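Local coordinates for protein cyclic UMP-AMP synthase (Rhodothermus marinus SG0.5JP17-172, PDB 6E0K) that synthesises the second messenger 3',3'-cUAMP from UTP and ATP with magnesium, as the signalling enzyme of a CBASS defence against bacteriophage, at residues P41-Q46 and V61-Q66; D129-I134 and M153-P158; E25-A30 and V121-L126. All blocks are in the same frame, centred on the assembly; numbering follows the deposited sequence.

Contact 1 of 3, residues P41-Q46 and V61-Q66; sequences PEVYLQ and VDVVVQ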
loop_
_atom_site.group_PDB
_atom_site.type_symbol
_atom_site.label_atom_id
_atom_site.label_comp_id
_atom_site.label_asym_id
_atom_site.label_seq_id
_atom_site.Cartn_x
_atom_site.Cartn_y
_atom_site.Cartn_z
ATOM N N PRO A 41 -16.999 -7.599 11.076
ATOM C CA PRO A 41 -16.015 -6.716 10.450
ATOM C C PRO A 41 -16.235 -6.599 8.952
ATOM O O PRO A 41 -16.876 -7.440 8.314
ATOM C CB PRO A 41 -14.681 -7.402 10.749
ATOM C CG PRO A 41 -15.052 -8.864 10.820
ATOM C CD PRO A 41 -16.404 -8.883 11.488
ATOM N N GLU A 42 -15.696 -5.523 8.395
ATOM C CA GLU A 42 -15.654 -5.427 6.944
ATOM C C GLU A 42 -14.370 -6.064 6.434
ATOM O O GLU A 42 -13.377 -6.198 7.159
ATOM C CB GLU A 42 -15.764 -3.977 6.470
ATOM C CG GLU A 42 -14.589 -3.107 6.838
ATOM C CD GLU A 42 -14.658 -1.726 6.191
ATOM O OE1 GLU A 42 -15.076 -1.622 5.020
ATOM O OE2 GLU A 42 -14.294 -0.746 6.862
ATOM N N VAL A 43 -14.408 -6.492 5.175
ATOM C CA VAL A 43 -13.284 -7.160 4.546
ATOM C C VAL A 43 -13.031 -6.446 3.233
ATOM O O VAL A 43 -13.921 -6.397 2.373
ATOM C CB VAL A 43 -13.568 -8.653 4.301
ATOM C CG1 VAL A 43 -12.320 -9.356 3.772
ATOM C CG2 VAL A 43 -14.085 -9.310 5.572
ATOM N N TYR A 44 -11.838 -5.882 3.074
ATOM C CA TYR A 44 -11.511 -5.192 1.838
ATOM C C TYR A 44 -10.050 -5.419 1.485
ATOM O O TYR A 44 -9.253 -5.889 2.299
ATOM C CB TYR A 44 -11.848 -3.693 1.924
ATOM C CG TYR A 44 -11.149 -2.879 2.997
ATOM C CD1 TYR A 44 -11.688 -2.770 4.277
ATOM C CD2 TYR A 44 -9.974 -2.178 2.713
ATOM C CE1 TYR A 44 -11.062 -1.993 5.256
ATOM C CE2 TYR A 44 -9.340 -1.405 3.686
ATOM C CZ TYR A 44 -9.888 -1.325 4.950
ATOM O OH TYR A 44 -9.270 -0.553 5.911
ATOM N N LEU A 45 -9.706 -5.125 0.229
ATOM C CA LEU A 45 -8.335 -5.282 -0.215
ATOM C C LEU A 45 -7.564 -3.989 -0.053
ATOM O O LEU A 45 -8.129 -2.897 -0.120
ATOM C CB LEU A 45 -8.259 -5.699 -1.685
ATOM C CG LEU A 45 -8.799 -7.086 -1.963
ATOM C CD1 LEU A 45 -8.396 -7.494 -3.368
ATOM C CD2 LEU A 45 -8.268 -8.077 -0.922
ATOM N N GLN A 46 -6.260 -4.128 0.139
ATOM C CA GLN A 46 -5.354 -2.999 0.046
ATOM C C GLN A 46 -4.197 -3.427 -0.841
ATOM O O GLN A 46 -4.255 -4.492 -1.481
ATOM C CB GLN A 46 -4.883 -2.544 1.434
ATOM C CG GLN A 46 -3.993 -3.542 2.180
ATOM C CD GLN A 46 -3.354 -2.907 3.417
ATOM O OE1 GLN A 46 -3.108 -1.700 3.446
ATOM N NE2 GLN A 46 -3.075 -3.721 4.431
ATOM N N VAL A 61 -2.169 -11.802 -1.663
ATOM C CA VAL A 61 -3.237 -10.810 -1.628
ATOM C C VAL A 61 -3.260 -10.144 -0.258
ATOM O O VAL A 61 -3.301 -10.828 0.773
ATOM C CB VAL A 61 -4.596 -11.461 -1.935
ATOM C CG1 VAL A 61 -5.699 -10.415 -1.916
ATOM C CG2 VAL A 61 -4.553 -12.167 -3.290
ATOM N N ASP A 62 -3.274 -8.814 -0.247
ATOM C CA ASP A 62 -3.310 -8.048 1.000
ATOM C C ASP A 62 -4.758 -7.739 1.370
ATOM O O ASP A 62 -5.411 -6.903 0.731
ATOM C CB ASP A 62 -2.497 -6.764 0.863
ATOM C CG ASP A 62 -1.039 -7.032 0.560
ATOM O OD1 ASP A 62 -0.416 -7.839 1.278
ATOM O OD2 ASP A 62 -0.523 -6.456 -0.422
ATOM N N VAL A 63 -5.260 -8.408 2.411
ATOM C CA VAL A 63 -6.649 -8.309 2.833
ATOM C C VAL A 63 -6.702 -7.594 4.173
ATOM O O VAL A 63 -5.884 -7.861 5.056
ATOM C CB VAL A 63 -7.293 -9.706 2.942
ATOM C CG1 VAL A 63 -8.762 -9.604 3.364
ATOM C CG2 VAL A 63 -7.138 -10.462 1.615
ATOM N N VAL A 64 -7.671 -6.698 4.325
ATOM C CA VAL A 64 -7.912 -5.997 5.583
ATOM C C VAL A 64 -9.229 -6.492 6.175
ATOM O O VAL A 64 -10.264 -6.471 5.503
ATOM C CB VAL A 64 -7.962 -4.476 5.372
ATOM C CG1 VAL A 64 -8.144 -3.782 6.718
ATOM C CG2 VAL A 64 -6.697 -3.973 4.695
ATOM N N VAL A 65 -9.189 -6.927 7.431
ATOM C CA VAL A 65 -10.376 -7.341 8.171
ATOM C C VAL A 65 -10.539 -6.335 9.303
ATOM O O VAL A 65 -9.752 -6.333 10.259
ATOM C CB VAL A 65 -10.236 -8.783 8.675
ATOM C CG1 VAL A 65 -11.391 -9.152 9.578
ATOM C CG2 VAL A 65 -10.207 -9.731 7.474
ATOM N N GLN A 66 -11.516 -5.439 9.176
ATOM C CA GLN A 66 -11.579 -4.234 10.002
ATOM C C GLN A 66 -12.874 -4.196 10.802
ATOM O O GLN A 66 -13.971 -4.233 10.229
ATOM C CB GLN A 66 -11.449 -2.983 9.130
ATOM C CG GLN A 66 -11.640 -1.690 9.923
ATOM C CD GLN A 66 -11.305 -0.456 9.109
ATOM O OE1 GLN A 66 -10.322 -0.445 8.357
ATOM N NE2 GLN A 66 -12.096 0.602 9.269
HETATM O O HOH W 1 -3.234 -6.562 4.143
HETATM O O HOH W 2 -3.485 -6.940 -2.487
#
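Two antiparallel strands of the nucleotidyltransferase sheet meet here, the short 42-45 running along 61-66, and at their far end they deliver Gln46 and Asp62 to the nucleotide site. Glu42 with Gln66 and Tyr44 with Val64 are the hydrogen-bonded pairs; the tightest rung is Val64 N to Tyr44 O, 2.7 Å and almost along the C=O axis. Val43-Val65 and Leu45-Val63 are the non-hydrogen-bonded pairs.

The side of Val43, Leu45, Val63 and Val65 is the closely packed one. CG1 of Val43 crosses CG1 of Val63 obliquely at 3.6 Å, and Leu45 CD2 touches both Val61 CG1 and Val63 CG2. Helix 18-32 covers this layer, Leu31 touching both Val43 and Val65.

The Tyr44 side is more polar, with Pro168 and Lys169 of helix 168-181 against the partly exposed Tyr44. Chi1 of 60° puts CG between the backbone N and the carbonyl carbon, and the ring beside Val64, whose CB sits over the ring centre, 3.8 Å from the centroid, a CH-pi contact. The phenol then donates to Gln66 OE1 at 2.7 Å, from above the amide plane, while Gln66 NE2 turns to Asn68 OD1. Glu42, partly exposed, sends its carboxylate to Lys169 in a salt bridge.

Toward the active site water joins the packing. Gln46 CG lies across Val64 CG2 at 3.7 Å, and Gln46 NE2 donates to a water that can also donate to Val63 O. Asp62, which binds magnesium and UTP, holds Gln46 N through its carbonyl; a second water joins Gln46 O, 2.8 Å away, to Asp62 N.

Contact 2 of 3, residues D129-I134 and M153-P158; sequences DVVVCI and MTFYVP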
loop_
_atom_site.group_PDB
_atom_site.type_symbol
_atom_site.label_atom_id
_atom_site.label_comp_id
_atom_site.label_asym_id
_atom_site.label_seq_id
_atom_site.Cartn_x
_atom_site.Cartn_y
_atom_site.Cartn_z
ATOM N N ASP A 129 -2.601 -12.358 2.996
ATOM C CA ASP A 129 -1.950 -11.769 4.157
ATOM C C ASP A 129 -2.985 -10.853 4.790
ATOM O O ASP A 129 -3.320 -9.809 4.221
ATOM C CB ASP A 129 -0.696 -11.006 3.738
ATOM C CG ASP A 129 0.191 -10.663 4.905
ATOM O OD1 ASP A 129 0.481 -11.568 5.717
ATOM O OD2 ASP A 129 0.605 -9.488 5.002
ATOM N N VAL A 130 -3.523 -11.265 5.937
ATOM C CA VAL A 130 -4.721 -10.654 6.510
ATOM C C VAL A 130 -4.316 -9.752 7.664
ATOM O O VAL A 130 -3.775 -10.226 8.668
ATOM C CB VAL A 130 -5.725 -11.719 6.978
ATOM C CG1 VAL A 130 -6.957 -11.058 7.559
ATOM C CG2 VAL A 130 -6.131 -12.632 5.815
ATOM N N VAL A 131 -4.583 -8.454 7.528
ATOM C CA VAL A 131 -4.368 -7.501 8.614
ATOM C C VAL A 131 -5.664 -7.393 9.410
ATOM O O VAL A 131 -6.699 -6.971 8.880
ATOM C CB VAL A 131 -3.936 -6.131 8.078
ATOM C CG1 VAL A 131 -3.881 -5.127 9.228
ATOM C CG2 VAL A 131 -2.579 -6.220 7.411
ATOM N N VAL A 132 -5.613 -7.805 10.672
ATOM C CA VAL A 132 -6.756 -7.729 11.572
ATOM C C VAL A 132 -6.650 -6.415 12.328
ATOM O O VAL A 132 -5.648 -6.164 13.005
ATOM C CB VAL A 132 -6.778 -8.921 12.538
ATOM C CG1 VAL A 132 -7.917 -8.766 13.522
ATOM C CG2 VAL A 132 -6.903 -10.224 11.765
ATOM N N CYS A 133 -7.663 -5.558 12.204
ATOM C CA CYS A 133 -7.520 -4.203 12.732
ATOM C C CYS A 133 -8.865 -3.673 13.203
ATOM O O CYS A 133 -9.915 -4.232 12.906
ATOM C CB CYS A 133 -6.919 -3.264 11.687
ATOM S SG CYS A 133 -7.854 -3.156 10.142
ATOM N N ILE A 134 -8.814 -2.576 13.961
ATOM C CA ILE A 134 -10.006 -1.867 14.405
ATOM C C ILE A 134 -9.954 -0.457 13.831
ATOM O O ILE A 134 -8.878 0.123 13.646
ATOM C CB ILE A 134 -10.104 -1.846 15.947
ATOM C CG1 ILE A 134 -10.306 -3.263 16.486
ATOM C CG2 ILE A 134 -11.244 -0.950 16.404
ATOM C CD1 ILE A 134 -10.458 -3.298 17.980
ATOM N N MET A 153 -7.142 2.809 10.460
ATOM C CA MET A 153 -7.311 1.589 11.230
ATOM C C MET A 153 -6.039 1.364 12.025
ATOM O O MET A 153 -5.001 1.978 11.761
ATOM C CB MET A 153 -7.639 0.381 10.332
ATOM C CG MET A 153 -6.696 0.177 9.153
ATOM S SD MET A 153 -5.127 -0.573 9.640
ATOM C CE MET A 153 -4.732 -1.537 8.167
ATOM N N THR A 154 -6.123 0.478 13.011
ATOM C CA THR A 154 -4.970 0.244 13.861
ATOM C C THR A 154 -4.940 -1.206 14.324
ATOM O O THR A 154 -5.974 -1.880 14.403
ATOM C CB THR A 154 -4.967 1.207 15.068
ATOM O OG1 THR A 154 -3.717 1.118 15.768
ATOM C CG2 THR A 154 -6.095 0.882 16.019
ATOM N N PHE A 155 -3.733 -1.678 14.627
ATOM C CA PHE A 155 -3.541 -3.025 15.138
ATOM C C PHE A 155 -2.333 -3.011 16.063
ATOM O O PHE A 155 -1.492 -2.114 15.999
ATOM C CB PHE A 155 -3.357 -4.050 14.005
ATOM C CG PHE A 155 -2.296 -3.671 13.000
ATOM C CD1 PHE A 155 -2.609 -2.864 11.916
ATOM C CD2 PHE A 155 -0.989 -4.117 13.144
ATOM C CE1 PHE A 155 -1.638 -2.501 10.989
ATOM C CE2 PHE A 155 -0.020 -3.766 12.219
ATOM C CZ PHE A 155 -0.347 -2.953 11.139
ATOM N N TYR A 156 -2.281 -4.000 16.946
ATOM C CA TYR A 156 -1.203 -4.137 17.916
ATOM C C TYR A 156 -0.186 -5.139 17.388
ATOM O O TYR A 156 -0.536 -6.085 16.676
ATOM C CB TYR A 156 -1.760 -4.591 19.271
ATOM C CG TYR A 156 -0.798 -4.552 20.434
ATOM C CD1 TYR A 156 -0.289 -3.345 20.914
ATOM C CD2 TYR A 156 -0.429 -5.720 21.099
ATOM C CE1 TYR A 156 0.574 -3.310 22.005
ATOM C CE2 TYR A 156 0.424 -5.694 22.181
ATOM C CZ TYR A 156 0.933 -4.488 22.633
ATOM O OH TYR A 156 1.783 -4.467 23.722
ATOM N N VAL A 157 1.083 -4.892 17.699
ATOM C CA VAL A 157 2.161 -5.815 17.356
ATOM C C VAL A 157 2.703 -6.371 18.667
ATOM O O VAL A 157 3.456 -5.681 19.376
ATOM C CB VAL A 157 3.253 -5.124 16.521
ATOM C CG1 VAL A 157 4.286 -6.140 16.050
ATOM C CG2 VAL A 157 2.647 -4.402 15.341
ATOM N N PRO A 158 2.307 -7.584 19.059
ATOM C CA PRO A 158 2.708 -8.086 20.384
ATOM C C PRO A 158 4.205 -8.207 20.572
ATOM O O PRO A 158 4.687 -8.035 21.699
ATOM C CB PRO A 158 2.015 -9.453 20.455
ATOM C CG PRO A 158 0.774 -9.258 19.629
ATOM C CD PRO A 158 1.216 -8.386 18.472
#
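The beta hairpin of strands 127-138 and 150-157, part of the central nucleotidyltransferase sheet, supplies this contact, and its strands splay apart: the axes of the two segments make 115°. Pairing is therefore confined to one end. Ile134 and Thr154 form a hydrogen-bonded antiparallel pair, Ile134 N to Thr154 O at 3.0 Å and Thr154 N to Ile134 O at 2.8 Å, both donors lying in the carbonyl plane. Thr154 OG1, anti to its backbone N, bonds to Val164 O of the next strand.

Where the backbones diverge, side chains bridge the widening gap. Cys133 SG stands between its own N and carbonyl carbon (chi1 58°) and meets Met153 CB at 3.5 Å. Met153 starts in the same crowded position and bends again at chi2 (78°) and chi3, so that its chain curls along the cysteine and ends with CE against Val131 CG1, 3.8 Å away. That same CG1 approaches Phe155 CD1 at 3.7 Å. Phe155 CB rests 3.3 Å from Val132 O, a carbonyl that accepts a hydrogen bond from Trp92, and the ring presents its edge to Cys133 CB.

Asp129, a magnesium ligand, begins the first segment on the far side of the splay, with OD1 held by Lys120 and Thr118. Val131 touches Thr118 and Phe155 touches Asn166, two residues that bind UTP. The chemistry implies a simple division: two backbone bonds set the Ile134-Thr154 pair, and beyond it sulfur, methyl and ring contacts join the diverging strands next to two UTP-binding residues.

Contact 3 of 3, residues E25-A30 and V121-L126; sequences ESIRAA and VETTYL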
loop_
_atom_site.group_PDB
_atom_site.type_symbol
_atom_site.label_atom_id
_atom_site.label_comp_id
_atom_site.label_asym_id
_atom_site.label_seq_id
_atom_site.Cartn_x
_atom_site.Cartn_y
_atom_site.Cartn_z
ATOM N N GLU A 25 -13.033 -12.575 -1.967
ATOM C CA GLU A 25 -14.379 -13.102 -1.770
ATOM C C GLU A 25 -14.356 -14.343 -0.893
ATOM O O GLU A 25 -15.275 -14.557 -0.101
ATOM C CB GLU A 25 -15.020 -13.411 -3.125
ATOM C CG GLU A 25 -15.210 -12.165 -3.989
ATOM C CD GLU A 25 -15.709 -12.475 -5.396
ATOM O OE1 GLU A 25 -15.976 -13.658 -5.699
ATOM O OE2 GLU A 25 -15.837 -11.524 -6.198
ATOM N N SER A 26 -13.292 -15.144 -0.989
ATOM C CA SER A 26 -13.164 -16.319 -0.126
ATOM C C SER A 26 -13.027 -15.934 1.346
ATOM O O SER A 26 -13.723 -16.492 2.204
ATOM C CB SER A 26 -11.966 -17.159 -0.575
ATOM O OG SER A 26 -11.833 -18.322 0.227
ATOM N N ILE A 27 -12.112 -15.009 1.666
ATOM C CA ILE A 27 -11.983 -14.546 3.051
ATOM C C ILE A 27 -13.312 -13.993 3.553
ATOM O O ILE A 27 -13.737 -14.278 4.684
ATOM C CB ILE A 27 -10.865 -13.498 3.166
ATOM C CG1 ILE A 27 -9.507 -14.090 2.740
ATOM C CG2 ILE A 27 -10.822 -12.934 4.589
ATOM C CD1 ILE A 27 -8.981 -15.151 3.685
ATOM N N ARG A 28 -13.984 -13.188 2.724
ATOM C CA ARG A 28 -15.272 -12.628 3.124
ATOM C C ARG A 28 -16.274 -13.730 3.423
ATOM O O ARG A 28 -17.018 -13.660 4.409
ATOM C CB ARG A 28 -15.793 -11.712 2.014
ATOM C CG ARG A 28 -17.160 -11.117 2.271
ATOM C CD ARG A 28 -17.527 -10.193 1.115
ATOM N NE ARG A 28 -16.849 -8.903 1.232
ATOM C CZ ARG A 28 -16.593 -8.095 0.208
ATOM N NH1 ARG A 28 -16.951 -8.448 -1.022
ATOM N NH2 ARG A 28 -15.976 -6.938 0.415
ATOM N N ALA A 29 -16.307 -14.765 2.583
ATOM C CA ALA A 29 -17.250 -15.850 2.800
ATOM C C ALA A 29 -16.936 -16.617 4.080
ATOM O O ALA A 29 -17.849 -17.061 4.784
ATOM C CB ALA A 29 -17.234 -16.783 1.583
ATOM N N ALA A 30 -15.649 -16.785 4.396
ATOM C CA ALA A 30 -15.270 -17.433 5.648
ATOM C C ALA A 30 -15.810 -16.654 6.843
ATOM O O ALA A 30 -16.369 -17.228 7.785
ATOM C CB ALA A 30 -13.746 -17.562 5.726
ATOM N N VAL A 121 -3.223 -16.839 5.413
ATOM C CA VAL A 121 -4.252 -17.809 5.077
ATOM C C VAL A 121 -3.963 -18.370 3.695
ATOM O O VAL A 121 -3.815 -17.606 2.736
ATOM C CB VAL A 121 -5.652 -17.171 5.108
ATOM C CG1 VAL A 121 -6.701 -18.200 4.754
ATOM C CG2 VAL A 121 -5.918 -16.529 6.478
ATOM N N GLU A 122 -3.880 -19.695 3.594
ATOM C CA GLU A 122 -3.805 -20.376 2.301
ATOM C C GLU A 122 -5.230 -20.658 1.829
ATOM O O GLU A 122 -5.889 -21.557 2.354
ATOM C CB GLU A 122 -3.008 -21.672 2.423
ATOM C CG GLU A 122 -1.615 -21.476 3.004
ATOM C CD GLU A 122 -0.777 -20.510 2.198
ATOM O OE1 GLU A 122 -0.781 -20.625 0.948
ATOM O OE2 GLU A 122 -0.124 -19.632 2.817
ATOM N N THR A 123 -5.707 -19.886 0.852
ATOM C CA THR A 123 -7.017 -20.150 0.262
ATOM C C THR A 123 -6.868 -21.078 -0.941
ATOM O O THR A 123 -5.766 -21.463 -1.336
ATOM C CB THR A 123 -7.734 -18.862 -0.163
ATOM O OG1 THR A 123 -7.206 -18.382 -1.415
ATOM C CG2 THR A 123 -7.621 -17.746 0.913
ATOM N N THR A 124 -8.001 -21.450 -1.541
ATOM C CA THR A 124 -7.979 -22.218 -2.783
ATOM C C THR A 124 -7.663 -21.366 -4.004
ATOM O O THR A 124 -7.626 -21.896 -5.118
ATOM C CB THR A 124 -9.321 -22.904 -3.014
ATOM O OG1 THR A 124 -10.336 -21.893 -3.076
ATOM C CG2 THR A 124 -9.621 -23.866 -1.879
ATOM N N TYR A 125 -7.445 -20.060 -3.816
ATOM C CA TYR A 125 -7.081 -19.163 -4.891
ATOM C C TYR A 125 -5.636 -18.755 -4.649
ATOM O O TYR A 125 -4.719 -19.538 -4.976
ATOM C CB TYR A 125 -8.079 -18.001 -4.944
ATOM C CG TYR A 125 -9.478 -18.489 -5.251
ATOM C CD1 TYR A 125 -9.822 -18.836 -6.552
ATOM C CD2 TYR A 125 -10.436 -18.605 -4.251
ATOM C CE1 TYR A 125 -11.093 -19.292 -6.852
ATOM C CE2 TYR A 125 -11.712 -19.066 -4.543
ATOM C CZ TYR A 125 -12.029 -19.403 -5.855
ATOM O OH TYR A 125 -13.294 -19.855 -6.184
ATOM N N LEU A 126 -5.369 -17.589 -4.075
ATOM C CA LEU A 126 -4.029 -17.166 -3.695
ATOM C C LEU A 126 -3.861 -17.127 -2.183
ATOM O O LEU A 126 -4.841 -17.093 -1.433
ATOM C CB LEU A 126 -3.717 -15.770 -4.260
ATOM C CG LEU A 126 -3.455 -15.789 -5.761
ATOM C CD1 LEU A 126 -3.612 -14.393 -6.319
ATOM C CD2 LEU A 126 -2.067 -16.334 -6.057
HETATM O O HOH W 3 -10.982 -20.537 -0.814
#
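Thr123 OG1 is gripped by two bonds, both within its own turn: it accepts from Tyr125 N at 2.9 Å, which makes an ST turn, and donates to Leu126 O at 2.7 Å, from above the carbonyl plane. This turn leads from strand 119-122 into strand 127-138 of the nucleotidyltransferase sheet, and helix 18-32 packs against it. Chi1 of 79° sets OG1 between the backbone N and carbonyl carbon, which leaves the methyl CG2 anti to the carbonyl carbon and turned to the helix.

Ile27 takes up that methyl. Its CD1 crosses to Thr123 CG2 at 4.0 Å and meets Val121 CG1 tip to tip at the same distance, a light apolar contact to which Tyr107 of helix 92-107 adds its side chain.

At the neighbouring Ser26 the contact becomes polar. Ser26 OG, anti to its own N, bonds Tyr107 OH and also a water that reaches Thr124 OG1, so helix and turn are joined there through solvent. Tyr125 is exposed, and its ring turns an edge to Ser26 CB, with CD2 4.2 Å from that carbon.

Overall arrangement
Contacts 1 and 2 share the sheet, their centres about 10 Å apart, because strand 61-68 runs parallel beside strand 127-138: Val61 O and Asp129 N lie 2.8 Å apart, Val63 O and Val131 N 2.9 Å. This pairing brings together the magnesium ligands Asp62 and Asp129, their side chains about 4 Å apart at the nearest atoms, with Gln46 of contact 1 beside Asp62 at the nucleotide site. Contact 3, its centre about 11 Å from that of contact 1, packs on the face of Val43 and Val63: Ile27 CG2 lies 4.0 Å from Val43 CG1, and Arg28 NH2 reaches Val43 O. Contacts 2 and 3 have centres about 18 Å apart and meet through Val130 and Val121.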